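Local coordinates for protein transcription termination factor FttA (Methanosarcina mazei, PDB 2XR1) that probably terminates transcription genome-wide by cleaving nascent RNA at the polymerase exit channel, using two zinc ions, and then degrading the released RNA from its 5' end, at residues Val215-Asp220 / Asp542-Arg547; Tyr383-Ala388 / Asp609-Val614; Ala388-Leu393 / Arg586-Glu591; Tyr446-Ile451 / Lys487-His492; Arg531-Phe536 / Asn571-Val576. One frame throughout, in Å; residues are numbered along the deposited sequence.

Interaction 1: residues Val215-Asp220 / Asp542-Arg547; sequences VNVGSD and DGTIGR
Thr-544 holds OG1 in the crowded position between its backbone N and carbonyl carbon (chi1 57°), which sets CG2 anti to the carbonyl carbon, and Val-217 carries CG1 anti to its own backbone N (chi1 169°). Methyl thus meets methyl, Val-217 CG1 lying 4.2 Å from Thr-544 CG2 as the two side chains cross obliquely. The contact joins the metallo-beta-lactamase part of the chain, through the loop after strand 208-211, to the beta-CASP part, where Thr-544 is the N-cap of helix 545-550. Thr-544 OG1 accepts from Arg-547 N at 3.2 Å and is also bonded to Ala-541 O, so the hydroxyl serves its own turn while the methyl faces the partner loop.

No direct hydrogen bond links the segments. Their backbones meet at two glycines, Gly-218 CA and Gly-543 CA being 4.3 Å apart, and Gly-543 takes a positive phi of 85°. Gly-218 CA lies 3.3 Å from Asp-542 O, as a C-H donor to that carbonyl. Asn-515 bridges the pair, its OD1 accepting from Ile-545 N and its ND2 bonding weakly to Gly-218 O. Val-217 also rests on Asp-249, a zinc ligand, which places this junction beside the active site. The loop is braced internally by Asn-216 ND2, which gives Asp-220 O a nearly straight 3.1 Å bond lying in the planes of both the amide and the carbonyl.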
# COMPACT_ATOMS: atom_id res chain seq x y z
N VAL B 215 12.20 -8.68 14.25
CA VAL B 215 13.50 -8.84 13.63
C VAL B 215 13.44 -10.00 12.67
O VAL B 215 12.59 -10.85 12.80
CB VAL B 215 14.63 -9.17 14.65
CG1 VAL B 215 14.83 -8.04 15.61
CG2 VAL B 215 14.31 -10.44 15.40
N ASN B 216 14.34 -10.05 11.70
CA ASN B 216 14.40 -11.21 10.84
C ASN B 216 15.00 -12.42 11.59
O ASN B 216 15.81 -12.28 12.53
CB ASN B 216 15.24 -10.94 9.57
CG ASN B 216 14.83 -11.85 8.40
OD1 ASN B 216 13.65 -12.18 8.24
ND2 ASN B 216 15.78 -12.25 7.59
N VAL B 217 14.58 -13.59 11.13
CA VAL B 217 15.07 -14.89 11.55
C VAL B 217 15.53 -15.52 10.27
O VAL B 217 14.73 -15.66 9.35
CB VAL B 217 13.90 -15.77 12.12
CG1 VAL B 217 14.35 -17.23 12.32
CG2 VAL B 217 13.37 -15.20 13.42
N GLY B 218 16.80 -15.90 10.18
CA GLY B 218 17.34 -16.53 8.96
C GLY B 218 18.79 -16.17 8.69
O GLY B 218 19.54 -15.86 9.63
N SER B 219 19.18 -16.25 7.41
CA SER B 219 20.58 -16.02 7.00
C SER B 219 21.05 -14.61 7.37
O SER B 219 22.09 -14.47 8.01
CB SER B 219 20.76 -16.24 5.49
OG SER B 219 21.28 -17.53 5.22
N ASP B 220 20.26 -13.59 6.99
CA ASP B 220 20.64 -12.20 7.25
C ASP B 220 19.84 -11.59 8.39
O ASP B 220 18.64 -11.39 8.25
CB ASP B 220 20.47 -11.33 6.01
CG ASP B 220 21.05 -9.93 6.20
OD1 ASP B 220 20.77 -9.28 7.22
OD2 ASP B 220 21.81 -9.47 5.32
N ASP B 542 14.41 -21.66 7.87
CA ASP B 542 15.34 -21.44 6.78
C ASP B 542 16.47 -20.50 7.16
O ASP B 542 16.23 -19.45 7.77
CB ASP B 542 14.61 -20.79 5.60
CG ASP B 542 13.66 -21.74 4.86
OD1 ASP B 542 13.66 -22.98 5.12
OD2 ASP B 542 12.90 -21.23 3.99
N GLY B 543 17.70 -20.84 6.78
CA GLY B 543 18.84 -19.95 6.93
C GLY B 543 19.50 -20.01 8.29
O GLY B 543 20.52 -19.37 8.51
N THR B 544 18.94 -20.76 9.22
CA THR B 544 19.54 -20.85 10.54
C THR B 544 20.58 -21.94 10.61
O THR B 544 20.53 -22.92 9.88
CB THR B 544 18.48 -21.06 11.67
OG1 THR B 544 17.69 -22.23 11.44
CG2 THR B 544 17.57 -19.86 11.78
N ILE B 545 21.52 -21.77 11.53
CA ILE B 545 22.53 -22.78 11.80
C ILE B 545 21.80 -24.05 12.19
O ILE B 545 22.07 -25.09 11.63
CB ILE B 545 23.52 -22.32 12.91
CG1 ILE B 545 24.43 -21.22 12.38
CG2 ILE B 545 24.32 -23.49 13.44
CD1 ILE B 545 25.18 -21.59 11.12
N GLY B 546 20.86 -23.96 13.11
CA GLY B 546 20.13 -25.14 13.55
C GLY B 546 19.48 -25.90 12.40
O GLY B 546 19.53 -27.13 12.33
N ARG B 547 18.89 -25.17 11.48
CA ARG B 547 18.29 -25.80 10.34
C ARG B 547 19.33 -26.54 9.50
O ARG B 547 19.09 -27.67 9.07
CB ARG B 547 17.60 -24.74 9.47
CG ARG B 547 16.99 -25.29 8.17
CD ARG B 547 16.05 -26.43 8.46
NE ARG B 547 15.06 -26.48 7.41
CZ ARG B 547 14.46 -27.59 6.98
NH1 ARG B 547 14.74 -28.77 7.54
NH2 ARG B 547 13.58 -27.51 5.97

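Interaction 2: residues Tyr383-Ala388 / Asp609-Val614; sequences YGNANA and DEKACV
Asn-385 carries this contact with its flat amide, turned by a chi1 of -92° that lays the group against the first turn of helix 610-624. The two ends of the amide meet different surfaces. Asn-385 OD1 comes down on the aliphatic shaft of Lys-611, 3.3 Å from Lys-611 CD, and the two side chains cross at about a right angle. Asn-385 ND2 sits over the methyl of Ala-612, 3.6 Å from Ala-612 CB. Lys-611 offers its flank because CG is anti to the backbone N (chi1 -162°) and the chain runs extended until it bends at chi4; NZ makes a long, weak ion pair with Asp-615.

Asp-609 is the N-cap of the helix, its CG held in the crowded position (chi1 62°). From there Asp-609 OD1 accepts from Ala-612 N at 3.0 Å, the donor lying nearly along the C-O axis. Asp-609 OD1 is also 3.7 Å from Asn-385 ND2. This helix start follows closely on His-607, a zinc ligand, in the C-terminal part of the metallo-beta-lactamase domain.

Asn-385 also opens a type I beta turn from Asn-385 to Ala-388, in which Ala-388 N donates to Asn-385 O at 3.0 Å. Gly-384, without a side chain, lets its C atom pack 3.7 Å from Ala-612 O. Asp-615 binds the turn to the helix, since its OD2 accepts from Ala-386 N.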
# COMPACT_ATOMS: atom_id res chain seq x y z
N TYR B 383 3.40 -24.46 10.78
CA TYR B 383 3.28 -25.86 10.42
C TYR B 383 2.19 -26.06 9.36
O TYR B 383 1.41 -27.03 9.37
CB TYR B 383 3.01 -26.69 11.68
CG TYR B 383 4.23 -26.83 12.57
CD1 TYR B 383 4.68 -25.77 13.32
CD2 TYR B 383 4.92 -28.00 12.66
CE1 TYR B 383 5.78 -25.87 14.12
CE2 TYR B 383 6.02 -28.12 13.47
CZ TYR B 383 6.45 -27.05 14.20
OH TYR B 383 7.54 -27.19 15.01
N GLY B 384 2.16 -25.17 8.39
CA GLY B 384 1.06 -25.13 7.47
C GLY B 384 1.13 -26.14 6.35
O GLY B 384 0.16 -26.34 5.65
N ASN B 385 2.30 -26.75 6.16
CA ASN B 385 2.47 -27.75 5.14
C ASN B 385 1.57 -28.98 5.33
O ASN B 385 1.34 -29.43 6.44
CB ASN B 385 3.94 -28.18 5.13
CG ASN B 385 4.77 -27.37 4.15
OD1 ASN B 385 4.58 -27.48 2.93
ND2 ASN B 385 5.72 -26.60 4.67
N ALA B 386 1.07 -29.54 4.23
CA ALA B 386 0.24 -30.77 4.28
C ALA B 386 0.81 -31.82 5.23
O ALA B 386 0.10 -32.58 5.86
CB ALA B 386 0.07 -31.35 2.86
N ASN B 387 2.13 -31.82 5.32
CA ASN B 387 2.95 -32.86 5.93
C ASN B 387 3.14 -32.68 7.45
O ASN B 387 3.59 -33.59 8.13
CB ASN B 387 4.33 -32.68 5.28
CG ASN B 387 5.13 -33.91 5.20
OD1 ASN B 387 6.20 -33.91 4.57
ND2 ASN B 387 4.65 -34.99 5.82
N ALA B 388 2.81 -31.50 7.97
CA ALA B 388 3.46 -30.94 9.11
C ALA B 388 2.73 -31.18 10.45
O ALA B 388 2.42 -30.27 11.23
CB ALA B 388 3.75 -29.41 8.85
N ASP B 609 7.23 -20.71 5.88
CA ASP B 609 7.98 -20.64 4.65
C ASP B 609 6.98 -20.64 3.49
O ASP B 609 5.82 -20.97 3.69
CB ASP B 609 9.04 -21.72 4.57
CG ASP B 609 8.48 -23.14 4.57
OD1 ASP B 609 7.44 -23.43 3.90
OD2 ASP B 609 9.14 -24.01 5.21
N GLU B 610 7.41 -20.22 2.31
CA GLU B 610 6.48 -20.00 1.19
C GLU B 610 5.50 -21.14 0.99
O GLU B 610 4.30 -20.91 1.01
CB GLU B 610 7.23 -19.76 -0.12
CG GLU B 610 6.30 -19.28 -1.22
CD GLU B 610 7.03 -18.91 -2.48
OE1 GLU B 610 8.21 -19.35 -2.66
OE2 GLU B 610 6.40 -18.20 -3.29
N LYS B 611 6.00 -22.35 0.78
CA LYS B 611 5.14 -23.50 0.57
C LYS B 611 4.17 -23.69 1.74
O LYS B 611 3.04 -24.05 1.57
CB LYS B 611 5.97 -24.77 0.36
CG LYS B 611 5.21 -25.91 -0.29
CD LYS B 611 5.87 -27.31 -0.07
CE LYS B 611 5.18 -28.41 -0.93
NZ LYS B 611 3.80 -28.04 -1.52
N ALA B 612 4.59 -23.40 2.95
CA ALA B 612 3.71 -23.59 4.10
C ALA B 612 2.49 -22.69 3.96
O ALA B 612 1.38 -23.15 4.16
CB ALA B 612 4.48 -23.35 5.47
N CYS B 613 2.69 -21.41 3.64
CA CYS B 613 1.57 -20.45 3.61
C CYS B 613 0.61 -20.78 2.51
O CYS B 613 -0.57 -20.77 2.69
CB CYS B 613 2.07 -19.01 3.44
SG CYS B 613 3.08 -18.36 4.87
N VAL B 614 1.15 -21.10 1.35
CA VAL B 614 0.35 -21.39 0.17
C VAL B 614 -0.41 -22.73 0.31
O VAL B 614 -1.57 -22.84 -0.10
CB VAL B 614 1.27 -21.35 -1.12
CG1 VAL B 614 0.56 -21.87 -2.36
CG2 VAL B 614 1.82 -19.89 -1.31

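Interaction 3: residues Ala388-Leu393 / Arg586-Glu591; sequences AFQPAL and RRQLME
Ala-388 supplies the one hydrogen bond between the segments: its O accepts from Arg-586 N at 3.1 Å. The N-H...O angle is 155°, but the donor stands well above the carbonyl plane. Phe-389 follows, with CG anti to its carbonyl carbon (chi1 -52°), and the ring reaches the start of helix 586-594 obliquely. Phe-389 CE1 lies 3.8 Å from Arg-586 CG, while Phe-389 CD1 is 4.1 Å from Arg-587 CB. The ring therefore packs on the aliphatic roots of the arginines; its plane is 84° from the Arg-586 guanidinium, so no parallel stack forms.

The loop leads out of the metallo-beta-lactamase domain into helix 393-409 of the beta-CASP part, and the helix it touches belongs to the chain's return into the first domain. Both charged ends have partners: Arg-586 reaches Asp-615 and Ser-619, and Arg-587 NE forms a 2.8 Å salt bridge with Glu-591 OE2.

Gln-390 is the last of the loop to take part. Gln-390 OE1 stands 4.5 Å from Gln-588 OE1, and Lys-357 NZ hydrogen-bonds to both, joining the two amides. Gln-588 NE2 hydrogen-bonds to Glu-359 OE1. Asp-585 accepts from Gln-390 N through OD2 and from Gln-588 N through OD1.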
# COMPACT_ATOMS: atom_id res chain seq x y z
N ALA B 388 2.81 -31.50 7.97
CA ALA B 388 3.46 -30.94 9.11
C ALA B 388 2.73 -31.18 10.45
O ALA B 388 2.42 -30.27 11.23
CB ALA B 388 3.75 -29.41 8.85
N PHE B 389 2.50 -32.43 10.73
CA PHE B 389 1.93 -32.83 12.01
C PHE B 389 3.05 -32.89 13.03
O PHE B 389 4.23 -33.02 12.68
CB PHE B 389 1.21 -34.17 11.89
CG PHE B 389 0.22 -34.18 10.77
CD1 PHE B 389 -0.98 -33.46 10.88
CD2 PHE B 389 0.53 -34.78 9.56
CE1 PHE B 389 -1.89 -33.43 9.83
CE2 PHE B 389 -0.38 -34.74 8.50
CZ PHE B 389 -1.58 -34.07 8.63
N GLN B 390 2.70 -32.76 14.29
CA GLN B 390 3.71 -32.93 15.30
C GLN B 390 3.16 -33.93 16.29
O GLN B 390 1.96 -34.17 16.33
CB GLN B 390 4.12 -31.56 15.85
CG GLN B 390 3.12 -30.91 16.63
CD GLN B 390 3.31 -29.41 16.75
OE1 GLN B 390 3.01 -28.87 17.80
NE2 GLN B 390 3.75 -28.72 15.70
N PRO B 391 4.03 -34.64 16.99
CA PRO B 391 3.55 -35.70 17.88
C PRO B 391 2.67 -35.17 19.01
O PRO B 391 2.85 -34.05 19.47
CB PRO B 391 4.85 -36.27 18.45
CG PRO B 391 5.82 -35.13 18.42
CD PRO B 391 5.48 -34.43 17.12
N ALA B 392 1.70 -35.98 19.43
CA ALA B 392 0.90 -35.71 20.64
C ALA B 392 1.78 -35.42 21.89
O ALA B 392 2.84 -36.02 22.10
CB ALA B 392 -0.08 -36.89 20.88
N LEU B 393 1.35 -34.46 22.70
CA LEU B 393 2.04 -34.10 23.96
C LEU B 393 2.57 -35.32 24.69
O LEU B 393 3.72 -35.38 24.99
CB LEU B 393 1.11 -33.26 24.86
CG LEU B 393 0.98 -33.48 26.40
CD1 LEU B 393 0.88 -32.16 27.18
CD2 LEU B 393 -0.24 -34.41 26.75
N ARG B 586 -0.28 -28.90 11.68
CA ARG B 586 -1.15 -28.76 10.51
C ARG B 586 -2.60 -29.04 10.87
O ARG B 586 -3.45 -28.25 10.57
CB ARG B 586 -0.67 -29.65 9.37
CG ARG B 586 -1.69 -29.94 8.32
CD ARG B 586 -1.89 -28.79 7.33
NE ARG B 586 -2.73 -29.28 6.26
CZ ARG B 586 -2.81 -28.80 5.02
NH1 ARG B 586 -2.08 -27.77 4.62
NH2 ARG B 586 -3.63 -29.40 4.17
N ARG B 587 -2.86 -30.15 11.55
CA ARG B 587 -4.20 -30.49 12.00
C ARG B 587 -4.82 -29.33 12.83
O ARG B 587 -5.93 -28.91 12.62
CB ARG B 587 -4.19 -31.75 12.84
CG ARG B 587 -5.55 -32.45 12.90
CD ARG B 587 -5.61 -33.56 13.96
NE ARG B 587 -5.99 -33.00 15.27
CZ ARG B 587 -5.14 -32.81 16.30
NH1 ARG B 587 -3.84 -33.15 16.22
NH2 ARG B 587 -5.61 -32.29 17.44
N GLN B 588 -4.04 -28.80 13.74
CA GLN B 588 -4.55 -27.80 14.67
C GLN B 588 -4.84 -26.48 13.98
O GLN B 588 -5.78 -25.79 14.37
CB GLN B 588 -3.57 -27.64 15.83
CG GLN B 588 -3.71 -28.81 16.79
CD GLN B 588 -2.46 -29.08 17.61
OE1 GLN B 588 -1.43 -28.39 17.47
NE2 GLN B 588 -2.54 -30.11 18.47
N LEU B 589 -4.03 -26.12 12.99
CA LEU B 589 -4.29 -24.93 12.20
C LEU B 589 -5.66 -25.08 11.53
O LEU B 589 -6.50 -24.18 11.57
CB LEU B 589 -3.20 -24.72 11.16
CG LEU B 589 -1.86 -24.30 11.81
CD1 LEU B 589 -0.65 -24.41 10.86
CD2 LEU B 589 -2.00 -22.89 12.33
N MET B 590 -5.89 -26.24 10.93
CA MET B 590 -7.13 -26.48 10.23
C MET B 590 -8.32 -26.51 11.18
O MET B 590 -9.37 -26.01 10.85
CB MET B 590 -7.07 -27.78 9.43
CG MET B 590 -6.19 -27.66 8.18
SD MET B 590 -7.03 -26.84 6.76
CE MET B 590 -7.72 -28.28 5.90
N GLU B 591 -8.13 -27.09 12.36
CA GLU B 591 -9.21 -27.21 13.32
C GLU B 591 -9.58 -25.80 13.84
O GLU B 591 -10.76 -25.49 13.98
CB GLU B 591 -8.84 -28.19 14.45
CG GLU B 591 -8.79 -29.69 14.04
CD GLU B 591 -8.20 -30.67 15.15
OE1 GLU B 591 -7.35 -30.22 16.00
OE2 GLU B 591 -8.60 -31.91 15.18

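Interaction 4: residues Tyr446-Ile451 / Lys487-His492; sequences YLDGMI and KPVDSH
Two backbone bonds tie these strands in parallel: Leu-447 N donates to Lys-487 O at 3.1 Å, and Val-489 N to Leu-447 O at 3.0 Å. Strand 486-489 is thereby added as an outermost strand to the six-stranded parallel sheet of the beta-CASP domain; segments 446-448 and 487-489 run at 29° to each other.

Beyond this pairing the side chain of Asp-490 takes over. With CG anti to its carbonyl carbon, it brings OD1 to two successive N-H groups. Met-450 N donates to Asp-490 OD1 at 3.1 Å with an angle of 156°. Gly-449 N bonds weakly to both this oxygen and Asp-448 OD1. Met-450 is the N-cap of helix 451-460, so the Asp-490 carboxylate braces the turn from strand into helix.

Asp-448 points its carboxylate at the same place, Asp-448 OD1 lying 3.4 Å from Asp-490 OD1, with the two planes 62° apart. The like charges are probably eased by these N-H groups and by Arg-495, which forms a salt bridge with Asp-448 OD2; Tyr-522 OH bonds to that oxygen too.

Outside this polar end the contact is packing. Tyr-446, Lys-487 and Val-489 share a face of the sheet, on which Tyr-446 CD1 lies 3.9 Å from Lys-487 CB, and Tyr-446 and Val-489 both touch Ile-498 of helix 492-500. Leu-447 points to the other face, against Met-428 of helix 423-436. Val-489 completes the joint with its two methyls, Val-489 CG1 4.1 Å from Tyr-446 CB and Val-489 CG2 3.6 Å from Asp-448 OD2.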
# COMPACT_ATOMS: atom_id res chain seq x y z
N TYR B 446 21.27 -27.48 33.38
CA TYR B 446 21.77 -26.10 33.33
C TYR B 446 20.90 -25.28 32.39
O TYR B 446 20.39 -25.81 31.41
CB TYR B 446 23.23 -26.05 32.89
CG TYR B 446 24.15 -26.81 33.80
CD1 TYR B 446 24.63 -26.25 34.96
CD2 TYR B 446 24.54 -28.11 33.50
CE1 TYR B 446 25.50 -26.98 35.82
CE2 TYR B 446 25.39 -28.84 34.34
CZ TYR B 446 25.87 -28.27 35.49
OH TYR B 446 26.70 -28.98 36.32
N LEU B 447 20.72 -24.00 32.73
CA LEU B 447 19.84 -23.08 32.03
C LEU B 447 20.60 -21.78 31.74
O LEU B 447 20.97 -21.07 32.66
CB LEU B 447 18.66 -22.75 32.91
CG LEU B 447 17.82 -23.91 33.43
CD1 LEU B 447 16.64 -23.36 34.20
CD2 LEU B 447 17.32 -24.82 32.30
N ASP B 448 20.87 -21.47 30.47
CA ASP B 448 21.77 -20.35 30.15
C ASP B 448 21.11 -19.35 29.20
O ASP B 448 20.23 -19.70 28.45
CB ASP B 448 23.09 -20.89 29.57
CG ASP B 448 24.24 -19.88 29.65
OD1 ASP B 448 24.03 -18.69 30.03
OD2 ASP B 448 25.38 -20.26 29.30
N GLY B 449 21.50 -18.09 29.29
CA GLY B 449 20.99 -17.05 28.41
C GLY B 449 19.58 -16.50 28.63
O GLY B 449 18.82 -16.35 27.66
N MET B 450 19.26 -16.16 29.88
CA MET B 450 17.99 -15.51 30.26
C MET B 450 16.76 -16.43 30.41
O MET B 450 15.66 -15.96 30.73
CB MET B 450 17.61 -14.32 29.36
CG MET B 450 18.71 -13.30 29.11
SD MET B 450 19.26 -12.46 30.57
CE MET B 450 18.58 -10.80 30.24
N ILE B 451 16.95 -17.73 30.25
CA ILE B 451 15.86 -18.67 30.44
C ILE B 451 15.28 -18.55 31.82
O ILE B 451 14.06 -18.46 31.99
CB ILE B 451 16.31 -20.12 30.22
CG1 ILE B 451 16.55 -20.35 28.74
CG2 ILE B 451 15.25 -21.08 30.73
CD1 ILE B 451 17.15 -21.68 28.48
N LYS B 487 19.84 -25.62 37.42
CA LYS B 487 20.95 -24.80 37.86
C LYS B 487 21.13 -23.69 36.85
O LYS B 487 21.53 -23.94 35.74
CB LYS B 487 22.27 -25.60 37.95
CG LYS B 487 22.22 -26.96 38.66
CD LYS B 487 21.86 -26.86 40.11
CE LYS B 487 22.10 -28.19 40.83
NZ LYS B 487 21.26 -29.26 40.21
N PRO B 488 20.85 -22.44 37.22
CA PRO B 488 21.06 -21.39 36.23
C PRO B 488 22.51 -20.99 36.09
O PRO B 488 23.31 -21.20 36.98
CB PRO B 488 20.25 -20.21 36.80
CG PRO B 488 19.56 -20.73 38.02
CD PRO B 488 20.35 -21.90 38.48
N VAL B 489 22.83 -20.37 34.97
CA VAL B 489 24.18 -19.89 34.68
C VAL B 489 24.04 -18.74 33.72
O VAL B 489 23.44 -18.90 32.65
CB VAL B 489 25.03 -20.98 33.96
CG1 VAL B 489 24.16 -22.12 33.41
CG2 VAL B 489 25.84 -20.36 32.83
N ASP B 490 24.54 -17.57 34.09
CA ASP B 490 24.62 -16.46 33.13
C ASP B 490 25.98 -15.74 33.27
O ASP B 490 26.46 -15.12 32.30
CB ASP B 490 23.39 -15.53 33.23
CG ASP B 490 22.07 -16.21 32.75
OD1 ASP B 490 21.91 -16.49 31.53
OD2 ASP B 490 21.19 -16.46 33.61
N SER B 491 26.60 -15.83 34.45
CA SER B 491 28.05 -15.70 34.52
C SER B 491 28.71 -16.49 33.38
O SER B 491 28.36 -17.64 33.12
CB SER B 491 28.58 -16.25 35.84
OG SER B 491 29.98 -16.44 35.76
N HIS B 492 29.66 -15.86 32.70
CA HIS B 492 30.58 -16.55 31.79
C HIS B 492 31.56 -17.44 32.59
O HIS B 492 31.94 -18.52 32.14
CB HIS B 492 31.34 -15.54 30.94
CG HIS B 492 32.66 -16.05 30.42
ND1 HIS B 492 33.85 -15.78 31.05
CD2 HIS B 492 32.95 -16.84 29.36
CE1 HIS B 492 34.84 -16.37 30.38
NE2 HIS B 492 34.32 -17.02 29.35

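Interaction 5: residues Arg531-Phe536 / Asn571-Val576; sequences RNTLVF and NMEVQV
Leu-534 is bonded through both its N-H and its C=O: its N donates to Glu-573 O at 2.8 Å, in the carbonyl plane, and its O accepts from Gln-575 N at 3.1 Å. Phe-536 N continues the alternation with a 3.0 Å bond to Gln-575 O, at 163° and nearly along the C=O axis. At the entry the bond from Glu-573 N to Asn-532 O is weak. This is parallel pairing in regular register, Thr-533 with Glu-573 through Phe-536 with Val-576, the axes 19° apart.

The side chains divide between two faces. On one, Phe-536 sets CG anti to its carbonyl carbon (chi1 -71°) and takes Val-574 CG1 at the ring edge, 4.1 Å from CE2. Met-572, ahead of its strand, swings SD to 3.8 Å from Leu-534 CB. On the other face Thr-533 and Glu-573 lie side by side, Thr-533 OG1 being 3.6 Å from Glu-573 OE2.

Outside residues hold the polar ends. Arg-410 pairs with Glu-573, Thr-407 bonds to Thr-533 OG1, and Asn-532 spans Ile-413 N and Phe-526 O. Strand 573-576 is an outermost strand of the beta-CASP parallel sheet; strand 533-536 lies between it and strand 414-417, with helix 393-409 against the Thr-533 and Val-535 face and helix 545-550 against the Leu-534 and Phe-536 face.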
# COMPACT_ATOMS: atom_id res chain seq x y z
N ARG B 531 29.21 -39.59 22.09
CA ARG B 531 28.45 -39.96 23.27
C ARG B 531 27.35 -38.93 23.53
O ARG B 531 26.27 -39.28 24.00
CB ARG B 531 29.41 -40.11 24.49
N ASN B 532 27.62 -37.67 23.19
CA ASN B 532 26.69 -36.57 23.41
C ASN B 532 25.52 -36.53 22.43
O ASN B 532 25.51 -37.27 21.45
CB ASN B 532 27.43 -35.24 23.30
CG ASN B 532 28.46 -35.06 24.38
OD1 ASN B 532 28.28 -35.52 25.51
ND2 ASN B 532 29.55 -34.38 24.04
N THR B 533 24.55 -35.66 22.71
CA THR B 533 23.38 -35.51 21.87
C THR B 533 22.91 -34.06 21.75
O THR B 533 22.98 -33.28 22.70
CB THR B 533 22.23 -36.32 22.42
OG1 THR B 533 22.64 -37.68 22.56
CG2 THR B 533 21.03 -36.26 21.47
N LEU B 534 22.39 -33.72 20.57
CA LEU B 534 21.89 -32.39 20.32
C LEU B 534 20.40 -32.50 20.03
O LEU B 534 20.03 -33.07 19.01
CB LEU B 534 22.62 -31.77 19.13
CG LEU B 534 22.19 -30.35 18.73
CD1 LEU B 534 22.67 -29.39 19.79
CD2 LEU B 534 22.73 -30.00 17.34
N VAL B 535 19.55 -31.92 20.90
CA VAL B 535 18.12 -32.19 20.84
C VAL B 535 17.36 -31.01 20.27
O VAL B 535 17.29 -29.97 20.89
CB VAL B 535 17.58 -32.50 22.25
CG1 VAL B 535 16.13 -33.01 22.20
CG2 VAL B 535 18.48 -33.55 22.93
N PHE B 536 16.79 -31.16 19.09
CA PHE B 536 15.92 -30.13 18.55
C PHE B 536 14.46 -30.34 18.97
O PHE B 536 13.87 -31.35 18.62
CB PHE B 536 15.99 -30.12 17.02
CG PHE B 536 17.28 -29.60 16.48
CD1 PHE B 536 17.63 -28.28 16.65
CD2 PHE B 536 18.14 -30.43 15.79
CE1 PHE B 536 18.82 -27.79 16.16
CE2 PHE B 536 19.33 -29.93 15.27
CZ PHE B 536 19.66 -28.62 15.46
N ASN B 571 30.47 -34.77 15.50
CA ASN B 571 30.22 -36.20 15.55
C ASN B 571 29.05 -36.55 16.46
O ASN B 571 28.74 -37.72 16.63
CB ASN B 571 31.46 -36.92 16.06
CG ASN B 571 32.70 -36.59 15.25
OD1 ASN B 571 32.66 -35.72 14.37
ND2 ASN B 571 33.81 -37.27 15.55
N MET B 572 28.42 -35.55 17.07
CA MET B 572 27.45 -35.82 18.14
C MET B 572 26.08 -36.18 17.58
O MET B 572 25.63 -35.60 16.60
CB MET B 572 27.34 -34.62 19.10
CG MET B 572 26.32 -33.55 18.73
SD MET B 572 26.35 -32.18 19.93
CE MET B 572 26.88 -30.81 18.91
N GLU B 573 25.43 -37.15 18.21
CA GLU B 573 24.07 -37.57 17.88
C GLU B 573 23.12 -36.38 17.78
O GLU B 573 23.22 -35.42 18.54
CB GLU B 573 23.55 -38.54 18.96
CG GLU B 573 22.18 -39.18 18.67
CD GLU B 573 21.80 -40.23 19.72
OE1 GLU B 573 22.47 -41.31 19.77
OE2 GLU B 573 20.83 -39.98 20.50
N VAL B 574 22.20 -36.45 16.82
CA VAL B 574 21.19 -35.44 16.59
C VAL B 574 19.82 -36.10 16.67
O VAL B 574 19.55 -37.05 15.96
CB VAL B 574 21.37 -34.82 15.20
CG1 VAL B 574 20.21 -33.91 14.84
CG2 VAL B 574 22.67 -34.08 15.14
N GLN B 575 18.95 -35.63 17.56
CA GLN B 575 17.59 -36.14 17.59
C GLN B 575 16.64 -34.98 17.48
O GLN B 575 16.94 -33.88 17.92
CB GLN B 575 17.32 -36.96 18.85
CG GLN B 575 18.05 -38.33 18.87
CD GLN B 575 17.17 -39.53 18.52
OE1 GLN B 575 15.98 -39.40 18.23
NE2 GLN B 575 17.75 -40.72 18.58
N VAL B 576 15.50 -35.22 16.84
CA VAL B 576 14.50 -34.20 16.65
C VAL B 576 13.25 -34.64 17.39
O VAL B 576 12.69 -35.69 17.10
CB VAL B 576 14.20 -34.02 15.14
CG1 VAL B 576 13.13 -32.99 14.94
CG2 VAL B 576 15.46 -33.62 14.38

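Overall arrangement
Interactions 4 and 5 pair strands at the two outer edges of one beta-CASP sheet, their centres about 21 Å apart; backbone bonding is regular in interaction 5, the more buried, while interaction 4 adds an aspartate accepting from loop N-H groups. Interactions 1, 2 and 3 involve loops and helix starts. Interaction 1 crosses between domains near the zinc ions without a hydrogen bond, while interaction 3 lies at the surface and has one. Interactions 2 and 3 share Ala-388 and are joined by Arg-586 NH1 bonding to Gly-384 O. Interaction 1 touches interaction 2 through Asp-542 and Asp-609, and interaction 5 where Gly-546 O packs near Phe-536 CZ, linking the start of helix 545-550 to the sheet.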